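Local coordinates for putative vitamin-B12 independent methionine synthase family protein (Listeria monocytogenes, PDB 1YPX) that probably transfers a methyl group from 5-methyltetrahydropteroyltriglutamate to homocysteine, making methionine with the aid of zinc and without cobalamin, at residues A5-D10 / C181-L186; K22-K27 / R39-T44; D164-Y169 / K218-E223; P283-T288 / L292-G297. All coordinates share one frame; numbering follows the deposited sequence.

Contact 1 of 4, residues A5-D10 / C181-L186; sequences APFYAD and CRYLQL
Tyr183 and Asp10 approach each other from opposite directions within a TIM-barrel-like fold, the tyrosine from the start of strand 183-188 and the aspartate from the loop ahead of helix 19-30. The tyrosine has CG anti to its backbone N (chi1 -168°), which sends the ring away from its strand toward the loop. Tyrosine suits this buried place because its ring spans the interior and delivers a hydroxyl to the carboxylate. That carboxylate stands nearly upright against the ring, their planes 83° apart, and OD2 lies near the ring plane at its edge. Phe7 crosses the tyrosine obliquely, its CE1 3.9 Å from Tyr183 CE1, while the carbonyl O of Ala5 sits over the centre of the Phe7 ring. Pro6, compact and apolar, sets its CB 3.7 Å from Tyr183 OH. Phe270 touches several of these side chains, and Lys134 NZ is a second partner of the tyrosine hydroxyl. Asp10 OD2 is gripped twice: the Tyr183 OH donates to it at 2.8 Å from above the carboxylate plane, and the backbone N of Phe7, also 2.8 Å from Asp10 OD2, arrives from the opposite face.

Contact 2 of 4, residues K22-K27 / R39-T44; sequences KDAREK and RKIENT
Ala24 and Ile41 make the apolar part of this helix-to-helix contact. The methyl CB of Ala24 points toward the second helix and meets Ile41 CD1 at 3.6 Å. Ile41 CG2 lies a little farther off, 4.1 Å from the same Ala24 CB, and the isoleucine thus presents two of its branches to one small methyl. With CG1 beside the backbone N (chi1 -57°) and the chain extended beyond it, CD1 becomes the forward tip. A short residue facing a branched one suits the place: alanine brings its helix near, and the longer isoleucine reaches across to it. The helices, 19-30 and 35-56, follow one another closely in the chain and pack far from the centre of the TIM-barrel-like catalytic domain, consistent with the mixture of apolar and charged groups between them. The ionic part is looser. Arg25 NH2 and Glu42 OE2 form a long salt bridge of 3.7 Å, with the oxygen at the edge of the guanidinium and in its plane. The two flat groups are nearly coplanar, 19° apart, although the side chains carrying them run at an angle to each other. A bend at chi3 swings the arginine end across to the neighbouring helix. Glu42 has a stronger partner elsewhere, since its other oxygen, OE1, forms a salt bridge with NH2 of Arg67.

Contact 3 of 4, residues D164-Y169 / K218-E223; sequences DLATAY and KNLINE
Leu165 and Leu220 form the buried side of the contact, meeting at a slant with Leu165 CD2 4.0 Å from Leu220 CD2. In both, a chi1 near 180° (179° and 172°) swings the branch away from the backbone N and into the groove between the helices. Ala166 points toward helix 213-224; its CB is 4.3 Å from Leu220 CD1, and its small size suits axes only 9.0 Å apart. Leu143 and Ala141 of helix 141-146 add to this apolar side, touching Leu165 and Leu220 respectively. The other side is partly exposed. There the extended Glu223 lies alongside Ala166, with both its CG and its OE2 3.5 Å from Ala166 CB, so methylene and carboxylate alike rest against the small methyl. The segments run roughly parallel, at 32°, as expected of helices 158-178 and 213-224, which precede the adjacent strands 183-188 and 233-238 of the parallel sheet, the beta-alpha arrangement of a TIM-barrel-like fold.

Contact 4 of 4, residues P283-T288 / L292-G297; sequences PLKYVT and LKIVLG. With PO4 (phosphate ion), chain B.
Lys285 brings its ammonium group beside an aliphatic methyl, with NZ 3.8 Å from Ile294 CD1, and on the same nitrogen holds a phosphate ion. The contact lies at the outer side of strand 293-299, one of the parallel strands of the TIM-barrel-like fold, where the loop preceding that strand folds back over it. Lys285 is the centre of an inverse gamma turn, and its side chain bends at both chi2 and chi3, curling the long chain round to the ion. NZ donates to phosphate O3 at 3.0 Å, and the hydroxyl of Tyr273 is another partner of this phosphate, which probably came from the crystallisation liquor. A lysine suits the position because its methylenes can lie against apolar neighbours while the charged end meets an anion; Phe261 also engages the lysine through a cation-pi interaction. Ile294 and Leu292, alternate residues along the chain, both face the loop, and Leu271 and Phe269 of strand 268-272 touch them respectively. Around Val287 the side-chain packing is apolar. This short, branched residue points toward Leu292, whose chi1 of 172° turns CG away from the backbone N, an arrangement that puts CD2 against the valine. The two side chains cross at an angle, Val287 CG2 resting 3.6 Å from Leu292 CD2.

In the fold
Contact 1 is the most central of the four and wholly buried, and it alone of these pairings joins its segments by a hydrogen bond, a polar grip inside the barrel. Contact 4 reaches the same parallel sheet, and the two touch: Lys293 packs on Ala5 and Pro6, while the residues on either side of it in the chain, Leu292 and Ile294, face the outer loop. Contact 3, in the helical layer, is largely apolar, with a glutamate at its partly exposed side; its helix 158-178 leads into the strand used by contact 1. Contact 2, about 39 Å from contact 4 between centres and across the chain's middle, is peripheral, and there a loose ion pair joins the hydrophobic packing.

Contact 1 of 4, residues A5-D10 / C181-L186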
loop_
_atom_site.group_PDB
_atom_site.type_symbol
_atom_site.label_atom_id
_atom_site.label_comp_id
_atom_site.label_asym_id
_atom_site.label_seq_id
_atom_site.Cartn_x
_atom_site.Cartn_y
_atom_site.Cartn_z
ATOM N N ALA A 5 3.369 4.384 -13.724
ATOM C CA ALA A 5 3.423 3.712 -12.426
ATOM C C ALA A 5 3.083 4.754 -11.357
ATOM O O ALA A 5 2.159 5.550 -11.558
ATOM C CB ALA A 5 4.812 3.132 -12.232
ATOM N N PRO A 6 3.785 4.765 -10.204
ATOM C CA PRO A 6 3.367 5.817 -9.274
ATOM C C PRO A 6 3.672 7.175 -9.907
ATOM O O PRO A 6 4.719 7.340 -10.523
ATOM C CB PRO A 6 4.214 5.533 -8.036
ATOM C CG PRO A 6 5.437 4.928 -8.611
ATOM C CD PRO A 6 4.874 3.970 -9.611
ATOM N N PHE A 7 2.753 8.129 -9.772
ATOM C CA PHE A 7 2.927 9.462 -10.357
ATOM C C PHE A 7 3.727 10.393 -9.465
ATOM O O PHE A 7 3.804 10.192 -8.250
ATOM C CB PHE A 7 1.564 10.103 -10.638
ATOM C CG PHE A 7 0.537 9.134 -11.119
ATOM C CD1 PHE A 7 -0.323 8.516 -10.219
ATOM C CD2 PHE A 7 0.485 8.769 -12.462
ATOM C CE1 PHE A 7 -1.213 7.545 -10.646
ATOM C CE2 PHE A 7 -0.402 7.794 -12.906
ATOM C CZ PHE A 7 -1.251 7.179 -12.000
ATOM N N TYR A 8 4.303 11.429 -10.071
ATOM C CA TYR A 8 5.092 12.404 -9.326
ATOM C C TYR A 8 4.360 12.849 -8.069
ATOM O O TYR A 8 4.986 13.062 -7.036
ATOM C CB TYR A 8 5.408 13.606 -10.208
ATOM C CG TYR A 8 6.173 13.245 -11.458
ATOM C CD1 TYR A 8 7.409 12.617 -11.388
ATOM C CD2 TYR A 8 5.663 13.545 -12.711
ATOM C CE1 TYR A 8 8.117 12.300 -12.543
ATOM C CE2 TYR A 8 6.357 13.232 -13.868
ATOM C CZ TYR A 8 7.579 12.614 -13.778
ATOM O OH TYR A 8 8.264 12.327 -14.928
ATOM N N ALA A 9 3.043 13.015 -8.170
ATOM C CA ALA A 9 2.220 13.381 -7.018
ATOM C C ALA A 9 1.306 12.183 -6.823
ATOM O O ALA A 9 0.319 12.010 -7.542
ATOM C CB ALA A 9 1.403 14.627 -7.298
ATOM N N ASP A 10 1.657 11.340 -5.862
ATOM C CA ASP A 10 0.899 10.131 -5.591
ATOM C C ASP A 10 0.648 10.084 -4.083
ATOM O O ASP A 10 1.079 10.980 -3.357
ATOM C CB ASP A 10 1.725 8.930 -6.042
ATOM C CG ASP A 10 0.876 7.785 -6.548
ATOM O OD1 ASP A 10 -0.165 7.495 -5.912
ATOM O OD2 ASP A 10 1.262 7.171 -7.569
ATOM N N CYS A 181 -7.771 -3.846 -12.528
ATOM C CA CYS A 181 -6.818 -3.101 -11.733
ATOM C C CYS A 181 -5.460 -3.032 -12.417
ATOM O O CYS A 181 -4.905 -4.057 -12.815
ATOM C CB CYS A 181 -6.681 -3.746 -10.355
ATOM S SG CYS A 181 -5.708 -2.806 -9.142
ATOM N N ARG A 182 -4.920 -1.821 -12.550
ATOM C CA ARG A 182 -3.618 -1.623 -13.192
ATOM C C ARG A 182 -2.648 -0.928 -12.274
ATOM O O ARG A 182 -1.587 -0.493 -12.709
ATOM C CB ARG A 182 -3.765 -0.813 -14.482
ATOM C CG ARG A 182 -3.516 -1.642 -15.727
ATOM C CD ARG A 182 -4.341 -2.902 -15.649
ATOM N NE ARG A 182 -4.878 -3.306 -16.932
ATOM C CZ ARG A 182 -5.705 -4.329 -17.083
ATOM N NH1 ARG A 182 -6.071 -5.034 -16.019
ATOM N NH2 ARG A 182 -6.164 -4.643 -18.291
ATOM N N TYR A 183 -3.029 -0.832 -11.004
ATOM C CA TYR A 183 -2.204 -0.194 -9.985
ATOM C C TYR A 183 -2.555 -0.800 -8.611
ATOM O O TYR A 183 -3.543 -0.407 -7.971
ATOM C CB TYR A 183 -2.452 1.324 -10.016
ATOM C CG TYR A 183 -1.489 2.179 -9.217
ATOM C CD1 TYR A 183 -1.606 3.566 -9.208
ATOM C CD2 TYR A 183 -0.525 1.608 -8.402
ATOM C CE1 TYR A 183 -0.794 4.359 -8.393
ATOM C CE2 TYR A 183 0.290 2.386 -7.585
ATOM C CZ TYR A 183 0.148 3.761 -7.577
ATOM O OH TYR A 183 0.912 4.533 -6.729
ATOM N N LEU A 184 -1.735 -1.769 -8.194
ATOM C CA LEU A 184 -1.889 -2.475 -6.922
ATOM C C LEU A 184 -0.717 -2.183 -5.979
ATOM O O LEU A 184 0.444 -2.196 -6.388
ATOM C CB LEU A 184 -1.960 -3.994 -7.150
ATOM C CG LEU A 184 -2.498 -4.810 -5.955
ATOM C CD1 LEU A 184 -3.999 -4.545 -5.822
ATOM C CD2 LEU A 184 -2.248 -6.308 -6.150
ATOM N N GLN A 185 -1.026 -1.950 -4.711
ATOM C CA GLN A 185 -0.013 -1.643 -3.723
ATOM C C GLN A 185 -0.014 -2.590 -2.518
ATOM O O GLN A 185 -1.061 -2.863 -1.910
ATOM C CB GLN A 185 -0.184 -0.199 -3.256
ATOM C CG GLN A 185 0.623 0.137 -2.019
ATOM C CD GLN A 185 0.938 1.608 -1.926
ATOM O OE1 GLN A 185 1.527 2.179 -2.844
ATOM N NE2 GLN A 185 0.550 2.232 -0.819
ATOM N N LEU A 186 1.173 -3.083 -2.181
ATOM C CA LEU A 186 1.360 -3.992 -1.054
ATOM C C LEU A 186 1.819 -3.199 0.168
ATOM O O LEU A 186 2.890 -2.595 0.158
ATOM C CB LEU A 186 2.407 -5.051 -1.414
ATOM C CG LEU A 186 1.966 -6.386 -2.063
ATOM C CD1 LEU A 186 0.661 -6.235 -2.842
ATOM C CD2 LEU A 186 3.074 -6.890 -2.976
#

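Contact 2 of 4, residues K22-K27 / R39-T44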
loop_
_atom_site.group_PDB
_atom_site.type_symbol
_atom_site.label_atom_id
_atom_site.label_comp_id
_atom_site.label_asym_id
_atom_site.label_seq_id
_atom_site.Cartn_x
_atom_site.Cartn_y
_atom_site.Cartn_z
ATOM N N LYS A 22 -18.324 7.248 9.665
ATOM C CA LYS A 22 -18.081 7.113 11.099
ATOM C C LYS A 22 -19.364 6.681 11.807
ATOM O O LYS A 22 -19.388 5.683 12.533
ATOM C CB LYS A 22 -17.612 8.448 11.672
ATOM C CG LYS A 22 -16.663 8.324 12.834
ATOM C CD LYS A 22 -15.258 8.041 12.344
ATOM C CE LYS A 22 -14.278 7.892 13.509
ATOM N NZ LYS A 22 -14.193 9.116 14.352
ATOM N N ASP A 23 -20.423 7.461 11.587
ATOM C CA ASP A 23 -21.748 7.224 12.165
ATOM C C ASP A 23 -22.284 5.852 11.766
ATOM O O ASP A 23 -22.766 5.082 12.607
ATOM C CB ASP A 23 -22.728 8.312 11.693
ATOM C CG ASP A 23 -22.518 9.655 12.398
ATOM O OD1 ASP A 23 -23.153 10.648 11.976
ATOM O OD2 ASP A 23 -21.734 9.722 13.375
ATOM N N ALA A 24 -22.199 5.559 10.472
ATOM C CA ALA A 24 -22.662 4.288 9.939
ATOM C C ALA A 24 -21.995 3.100 10.639
ATOM O O ALA A 24 -22.682 2.264 11.225
ATOM C CB ALA A 24 -22.401 4.231 8.440
ATOM N N ARG A 25 -20.665 3.027 10.597
ATOM C CA ARG A 25 -19.958 1.913 11.230
ATOM C C ARG A 25 -20.373 1.711 12.683
ATOM O O ARG A 25 -20.196 0.626 13.238
ATOM C CB ARG A 25 -18.434 2.104 11.152
ATOM C CG ARG A 25 -17.867 2.077 9.732
ATOM C CD ARG A 25 -16.341 1.917 9.701
ATOM N NE ARG A 25 -15.898 0.609 10.187
ATOM C CZ ARG A 25 -16.097 -0.549 9.556
ATOM N NH1 ARG A 25 -15.655 -1.680 10.087
ATOM N NH2 ARG A 25 -16.724 -0.583 8.389
ATOM N N GLU A 26 -20.928 2.750 13.298
ATOM C CA GLU A 26 -21.362 2.650 14.684
ATOM C C GLU A 26 -22.724 1.969 14.795
ATOM O O GLU A 26 -22.895 1.047 15.601
ATOM C CB GLU A 26 -21.398 4.037 15.334
ATOM C CG GLU A 26 -20.021 4.706 15.430
ATOM C CD GLU A 26 -19.994 5.896 16.385
ATOM O OE1 GLU A 26 -20.817 6.825 16.208
ATOM O OE2 GLU A 26 -19.146 5.900 17.310
ATOM N N LYS A 27 -23.687 2.414 13.987
ATOM C CA LYS A 27 -25.030 1.824 13.995
ATOM C C LYS A 27 -24.978 0.345 13.618
ATOM O O LYS A 27 -25.798 -0.454 14.082
ATOM C CB LYS A 27 -25.960 2.552 13.015
ATOM C CG LYS A 27 -26.403 3.943 13.455
ATOM C CD LYS A 27 -27.318 4.593 12.413
ATOM C CE LYS A 27 -27.726 6.003 12.827
ATOM N NZ LYS A 27 -26.542 6.885 13.074
ATOM N N ARG A 39 -23.308 -0.926 3.517
ATOM C CA ARG A 39 -22.562 -0.807 2.280
ATOM C C ARG A 39 -22.958 0.399 1.445
ATOM O O ARG A 39 -22.105 1.054 0.838
ATOM C CB ARG A 39 -22.702 -2.073 1.449
ATOM C CG ARG A 39 -21.802 -2.035 0.243
ATOM C CD ARG A 39 -21.607 -3.392 -0.389
ATOM N NE ARG A 39 -20.667 -3.285 -1.493
ATOM C CZ ARG A 39 -19.357 -3.483 -1.387
ATOM N NH1 ARG A 39 -18.586 -3.357 -2.458
ATOM N NH2 ARG A 39 -18.827 -3.838 -0.226
ATOM N N LYS A 40 -24.255 0.685 1.415
ATOM C CA LYS A 40 -24.763 1.818 0.655
ATOM C C LYS A 40 -24.080 3.103 1.093
ATOM O O LYS A 40 -23.480 3.798 0.280
ATOM C CB LYS A 40 -26.284 1.940 0.828
ATOM C CG LYS A 40 -27.113 1.099 -0.158
ATOM C CD LYS A 40 -26.959 1.620 -1.588
ATOM C CE LYS A 40 -27.783 0.827 -2.590
ATOM N NZ LYS A 40 -27.475 1.187 -4.011
ATOM N N ILE A 41 -24.167 3.423 2.377
ATOM C CA ILE A 41 -23.537 4.636 2.863
ATOM C C ILE A 41 -22.063 4.659 2.443
ATOM O O ILE A 41 -21.578 5.656 1.898
ATOM C CB ILE A 41 -23.639 4.742 4.395
ATOM C CG1 ILE A 41 -25.101 4.674 4.827
ATOM C CG2 ILE A 41 -23.044 6.071 4.859
ATOM C CD1 ILE A 41 -25.301 4.188 6.251
ATOM N N GLU A 42 -21.358 3.555 2.701
ATOM C CA GLU A 42 -19.957 3.446 2.326
ATOM C C GLU A 42 -19.827 3.854 0.861
ATOM O O GLU A 42 -18.921 4.591 0.489
ATOM C CB GLU A 42 -19.447 2.010 2.476
ATOM C CG GLU A 42 -19.454 1.440 3.877
ATOM C CD GLU A 42 -18.669 0.136 3.958
ATOM O OE1 GLU A 42 -18.808 -0.701 3.034
ATOM O OE2 GLU A 42 -17.911 -0.053 4.942
ATOM N N ASN A 43 -20.753 3.366 0.044
ATOM C CA ASN A 43 -20.761 3.661 -1.375
ATOM C C ASN A 43 -20.871 5.150 -1.662
ATOM O O ASN A 43 -20.227 5.667 -2.576
ATOM C CB ASN A 43 -21.904 2.913 -2.058
ATOM C CG ASN A 43 -21.521 1.501 -2.434
ATOM O OD1 ASN A 43 -22.205 0.842 -3.216
ATOM N ND2 ASN A 43 -20.411 1.030 -1.882
ATOM N N THR A 44 -21.696 5.825 -0.869
ATOM C CA THR A 44 -21.924 7.262 -0.980
ATOM C C THR A 44 -20.666 7.980 -0.511
ATOM O O THR A 44 -20.146 8.875 -1.182
ATOM C CB THR A 44 -23.111 7.688 -0.079
ATOM O OG1 THR A 44 -24.255 6.888 -0.400
ATOM C CG2 THR A 44 -23.450 9.164 -0.270
#

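Contact 3 of 4, residues D164-Y169 / K218-E223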
loop_
_atom_site.group_PDB
_atom_site.type_symbol
_atom_site.label_atom_id
_atom_site.label_comp_id
_atom_site.label_asym_id
_atom_site.label_seq_id
_atom_site.Cartn_x
_atom_site.Cartn_y
_atom_site.Cartn_z
ATOM N N ASP A 164 2.017 -22.040 -0.978
ATOM C CA ASP A 164 0.573 -21.847 -1.108
ATOM C C ASP A 164 0.191 -20.378 -0.990
ATOM O O ASP A 164 -0.615 -19.874 -1.775
ATOM C CB ASP A 164 -0.195 -22.647 -0.035
ATOM C CG ASP A 164 0.020 -24.165 -0.138
ATOM O OD1 ASP A 164 -0.639 -24.913 0.627
ATOM O OD2 ASP A 164 0.841 -24.622 -0.973
ATOM N N LEU A 165 0.760 -19.701 0.003
ATOM C CA LEU A 165 0.485 -18.291 0.237
ATOM C C LEU A 165 0.817 -17.462 -1.019
ATOM O O LEU A 165 0.076 -16.543 -1.376
ATOM C CB LEU A 165 1.271 -17.802 1.470
ATOM C CG LEU A 165 1.167 -16.335 1.919
ATOM C CD1 LEU A 165 -0.278 -16.009 2.265
ATOM C CD2 LEU A 165 2.067 -16.071 3.124
ATOM N N ALA A 166 1.912 -17.798 -1.694
ATOM C CA ALA A 166 2.316 -17.099 -2.916
ATOM C C ALA A 166 1.322 -17.347 -4.074
ATOM O O ALA A 166 1.014 -16.426 -4.838
ATOM C CB ALA A 166 3.737 -17.534 -3.319
ATOM N N THR A 167 0.835 -18.588 -4.210
ATOM C CA THR A 167 -0.135 -18.918 -5.248
ATOM C C THR A 167 -1.432 -18.227 -4.881
ATOM O O THR A 167 -2.152 -17.731 -5.747
ATOM C CB THR A 167 -0.421 -20.447 -5.347
ATOM O OG1 THR A 167 0.734 -21.122 -5.851
ATOM C CG2 THR A 167 -1.590 -20.726 -6.290
ATOM N N ALA A 168 -1.744 -18.194 -3.593
ATOM C CA ALA A 168 -2.963 -17.517 -3.164
ATOM C C ALA A 168 -2.863 -16.074 -3.655
ATOM O O ALA A 168 -3.866 -15.478 -4.060
ATOM C CB ALA A 168 -3.099 -17.550 -1.644
ATOM N N TYR A 169 -1.648 -15.522 -3.626
ATOM C CA TYR A 169 -1.443 -14.159 -4.090
ATOM C C TYR A 169 -1.388 -14.043 -5.617
ATOM O O TYR A 169 -1.891 -13.066 -6.176
ATOM C CB TYR A 169 -0.191 -13.537 -3.442
ATOM C CG TYR A 169 -0.501 -12.691 -2.213
ATOM C CD1 TYR A 169 -0.601 -11.301 -2.304
ATOM C CD2 TYR A 169 -0.729 -13.286 -0.966
ATOM C CE1 TYR A 169 -0.915 -10.520 -1.187
ATOM C CE2 TYR A 169 -1.051 -12.510 0.167
ATOM C CZ TYR A 169 -1.139 -11.129 0.042
ATOM O OH TYR A 169 -1.455 -10.359 1.139
ATOM N N LYS A 218 11.632 -11.723 0.822
ATOM C CA LYS A 218 12.021 -11.343 -0.537
ATOM C C LYS A 218 11.582 -12.409 -1.537
ATOM O O LYS A 218 11.081 -12.093 -2.618
ATOM C CB LYS A 218 13.535 -11.152 -0.642
ATOM C CG LYS A 218 14.025 -10.995 -2.078
ATOM C CD LYS A 218 15.382 -11.659 -2.274
ATOM C CE LYS A 218 15.304 -13.180 -2.071
ATOM N NZ LYS A 218 16.652 -13.845 -1.980
ATOM N N ASN A 219 11.778 -13.671 -1.178
ATOM C CA ASN A 219 11.390 -14.767 -2.053
ATOM C C ASN A 219 9.877 -14.933 -2.072
ATOM O O ASN A 219 9.297 -15.311 -3.088
ATOM C CB ASN A 219 12.052 -16.065 -1.587
ATOM C CG ASN A 219 13.567 -16.004 -1.661
ATOM O OD1 ASN A 219 14.142 -15.916 -2.745
ATOM N ND2 ASN A 219 14.219 -16.044 -0.506
ATOM N N LEU A 220 9.243 -14.648 -0.940
ATOM C CA LEU A 220 7.789 -14.750 -0.831
ATOM C C LEU A 220 7.115 -13.722 -1.735
ATOM O O LEU A 220 6.181 -14.046 -2.479
ATOM C CB LEU A 220 7.355 -14.518 0.617
ATOM C CG LEU A 220 5.848 -14.413 0.852
ATOM C CD1 LEU A 220 5.138 -15.655 0.321
ATOM C CD2 LEU A 220 5.582 -14.241 2.342
ATOM N N ILE A 221 7.611 -12.485 -1.660
ATOM C CA ILE A 221 7.092 -11.376 -2.441
ATOM C C ILE A 221 7.310 -11.593 -3.929
ATOM O O ILE A 221 6.364 -11.535 -4.718
ATOM C CB ILE A 221 7.789 -10.049 -2.101
ATOM C CG1 ILE A 221 7.778 -9.792 -0.589
ATOM C CG2 ILE A 221 7.151 -8.930 -2.896
ATOM C CD1 ILE A 221 6.447 -9.982 0.072
ATOM N N ASN A 222 8.556 -11.829 -4.324
ATOM C CA ASN A 222 8.829 -12.021 -5.746
ATOM C C ASN A 222 7.977 -13.151 -6.309
ATOM O O ASN A 222 7.446 -13.042 -7.414
ATOM C CB ASN A 222 10.323 -12.296 -5.999
ATOM C CG ASN A 222 11.197 -11.057 -5.786
ATOM O OD1 ASN A 222 10.835 -9.944 -6.190
ATOM N ND2 ASN A 222 12.362 -11.251 -5.164
ATOM N N GLU A 223 7.837 -14.227 -5.544
ATOM C CA GLU A 223 7.029 -15.351 -5.997
ATOM C C GLU A 223 5.557 -14.958 -6.114
ATOM O O GLU A 223 4.891 -15.304 -7.093
ATOM C CB GLU A 223 7.157 -16.538 -5.042
ATOM C CG GLU A 223 6.464 -17.776 -5.561
ATOM C CD GLU A 223 6.445 -18.911 -4.566
ATOM O OE1 GLU A 223 5.821 -19.954 -4.901
ATOM O OE2 GLU A 223 7.042 -18.771 -3.459
#

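Contact 4 of 4, residues P283-T288 / L292-G297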
loop_
_atom_site.group_PDB
_atom_site.type_symbol
_atom_site.label_atom_id
_atom_site.label_comp_id
_atom_site.label_asym_id
_atom_site.label_seq_id
_atom_site.Cartn_x
_atom_site.Cartn_y
_atom_site.Cartn_z
ATOM N N PRO A 283 22.712 6.619 1.713
ATOM C CA PRO A 283 23.201 6.054 0.448
ATOM C C PRO A 283 22.725 4.620 0.218
ATOM O O PRO A 283 23.167 3.933 -0.711
ATOM C CB PRO A 283 24.722 6.147 0.591
ATOM C CG PRO A 283 24.938 6.009 2.063
ATOM C CD PRO A 283 23.833 6.880 2.636
ATOM N N LEU A 284 21.811 4.180 1.076
ATOM C CA LEU A 284 21.269 2.836 0.977
ATOM C C LEU A 284 20.568 2.610 -0.360
ATOM O O LEU A 284 20.105 1.506 -0.647
ATOM C CB LEU A 284 20.296 2.565 2.133
ATOM C CG LEU A 284 20.901 2.566 3.538
ATOM C CD1 LEU A 284 22.161 1.673 3.595
ATOM C CD2 LEU A 284 21.246 3.984 3.906
ATOM N N LYS A 285 20.504 3.648 -1.184
ATOM C CA LYS A 285 19.847 3.530 -2.472
ATOM C C LYS A 285 20.608 2.599 -3.415
ATOM O O LYS A 285 21.319 3.042 -4.320
ATOM C CB LYS A 285 19.683 4.911 -3.106
ATOM C CG LYS A 285 19.329 6.009 -2.103
ATOM C CD LYS A 285 18.096 5.682 -1.286
ATOM C CE LYS A 285 16.852 5.666 -2.141
ATOM N NZ LYS A 285 15.704 5.106 -1.377
ATOM N N TYR A 286 20.451 1.299 -3.181
ATOM C CA TYR A 286 21.079 0.268 -3.996
ATOM C C TYR A 286 20.223 0.044 -5.238
ATOM O O TYR A 286 20.298 -0.995 -5.899
ATOM C CB TYR A 286 21.194 -1.034 -3.201
ATOM C CG TYR A 286 22.493 -1.175 -2.438
ATOM C CD1 TYR A 286 22.831 -0.277 -1.417
ATOM C CD2 TYR A 286 23.397 -2.201 -2.748
ATOM C CE1 TYR A 286 24.043 -0.399 -0.721
ATOM C CE2 TYR A 286 24.612 -2.335 -2.060
ATOM C CZ TYR A 286 24.927 -1.433 -1.049
ATOM O OH TYR A 286 26.111 -1.570 -0.359
ATOM N N VAL A 287 19.392 1.027 -5.544
ATOM C CA VAL A 287 18.527 0.935 -6.703
ATOM C C VAL A 287 19.318 1.234 -7.973
ATOM O O VAL A 287 19.664 2.380 -8.255
ATOM C CB VAL A 287 17.319 1.897 -6.559
ATOM C CG1 VAL A 287 17.780 3.227 -5.988
ATOM C CG2 VAL A 287 16.636 2.090 -7.901
ATOM N N THR A 288 19.617 0.180 -8.726
ATOM C CA THR A 288 20.363 0.316 -9.964
ATOM C C THR A 288 19.431 0.217 -11.159
ATOM O O THR A 288 19.779 0.619 -12.270
ATOM C CB THR A 288 21.450 -0.765 -10.077
ATOM O OG1 THR A 288 20.905 -2.036 -9.703
ATOM C CG2 THR A 288 22.623 -0.423 -9.180
ATOM N N LEU A 292 12.955 1.334 -11.395
ATOM C CA LEU A 292 12.494 1.209 -10.018
ATOM C C LEU A 292 12.330 2.589 -9.389
ATOM O O LEU A 292 13.268 3.135 -8.791
ATOM C CB LEU A 292 13.474 0.389 -9.181
ATOM C CG LEU A 292 13.151 0.385 -7.679
ATOM C CD1 LEU A 292 11.787 -0.249 -7.470
ATOM C CD2 LEU A 292 14.220 -0.361 -6.897
ATOM N N LYS A 293 11.137 3.154 -9.525
ATOM C CA LYS A 293 10.861 4.477 -8.981
ATOM C C LYS A 293 10.512 4.394 -7.505
ATOM O O LYS A 293 9.743 3.530 -7.095
ATOM C CB LYS A 293 9.731 5.142 -9.771
ATOM C CG LYS A 293 8.509 4.262 -9.971
ATOM C CD LYS A 293 7.653 4.732 -11.148
ATOM C CE LYS A 293 8.324 4.469 -12.499
ATOM N NZ LYS A 293 8.533 3.023 -12.780
ATOM N N ILE A 294 11.100 5.280 -6.703
ATOM C CA ILE A 294 10.829 5.278 -5.267
ATOM C C ILE A 294 10.154 6.582 -4.828
ATOM O O ILE A 294 10.697 7.678 -4.964
ATOM C CB ILE A 294 12.133 5.048 -4.417
ATOM C CG1 ILE A 294 12.969 6.306 -4.376
ATOM C CG2 ILE A 294 12.968 3.903 -4.972
ATOM C CD1 ILE A 294 12.833 7.000 -3.068
ATOM N N VAL A 295 8.943 6.458 -4.321
ATOM C CA VAL A 295 8.210 7.615 -3.863
ATOM C C VAL A 295 8.756 8.025 -2.505
ATOM O O VAL A 295 8.969 7.178 -1.632
ATOM C CB VAL A 295 6.722 7.272 -3.766
ATOM C CG1 VAL A 295 5.900 8.510 -3.433
ATOM C CG2 VAL A 295 6.281 6.641 -5.076
ATOM N N LEU A 296 8.994 9.327 -2.349
ATOM C CA LEU A 296 9.528 9.919 -1.119
ATOM C C LEU A 296 8.388 10.554 -0.318
ATOM O O LEU A 296 7.793 11.544 -0.751
ATOM C CB LEU A 296 10.571 10.998 -1.474
ATOM C CG LEU A 296 11.815 10.590 -2.285
ATOM C CD1 LEU A 296 12.454 11.823 -2.917
ATOM C CD2 LEU A 296 12.806 9.876 -1.381
ATOM N N GLY A 297 8.083 9.987 0.844
ATOM C CA GLY A 297 7.008 10.519 1.661
ATOM C C GLY A 297 7.520 11.620 2.555
ATOM O O GLY A 297 7.711 11.417 3.756
HETATM P P PO4 B . 16.831 5.739 2.341
HETATM O O1 PO4 B . 16.964 7.086 1.898
HETATM O O2 PO4 B . 16.699 5.644 3.786
HETATM O O3 PO4 B . 15.565 5.096 1.604
HETATM O O4 PO4 B . 17.890 4.769 1.874
#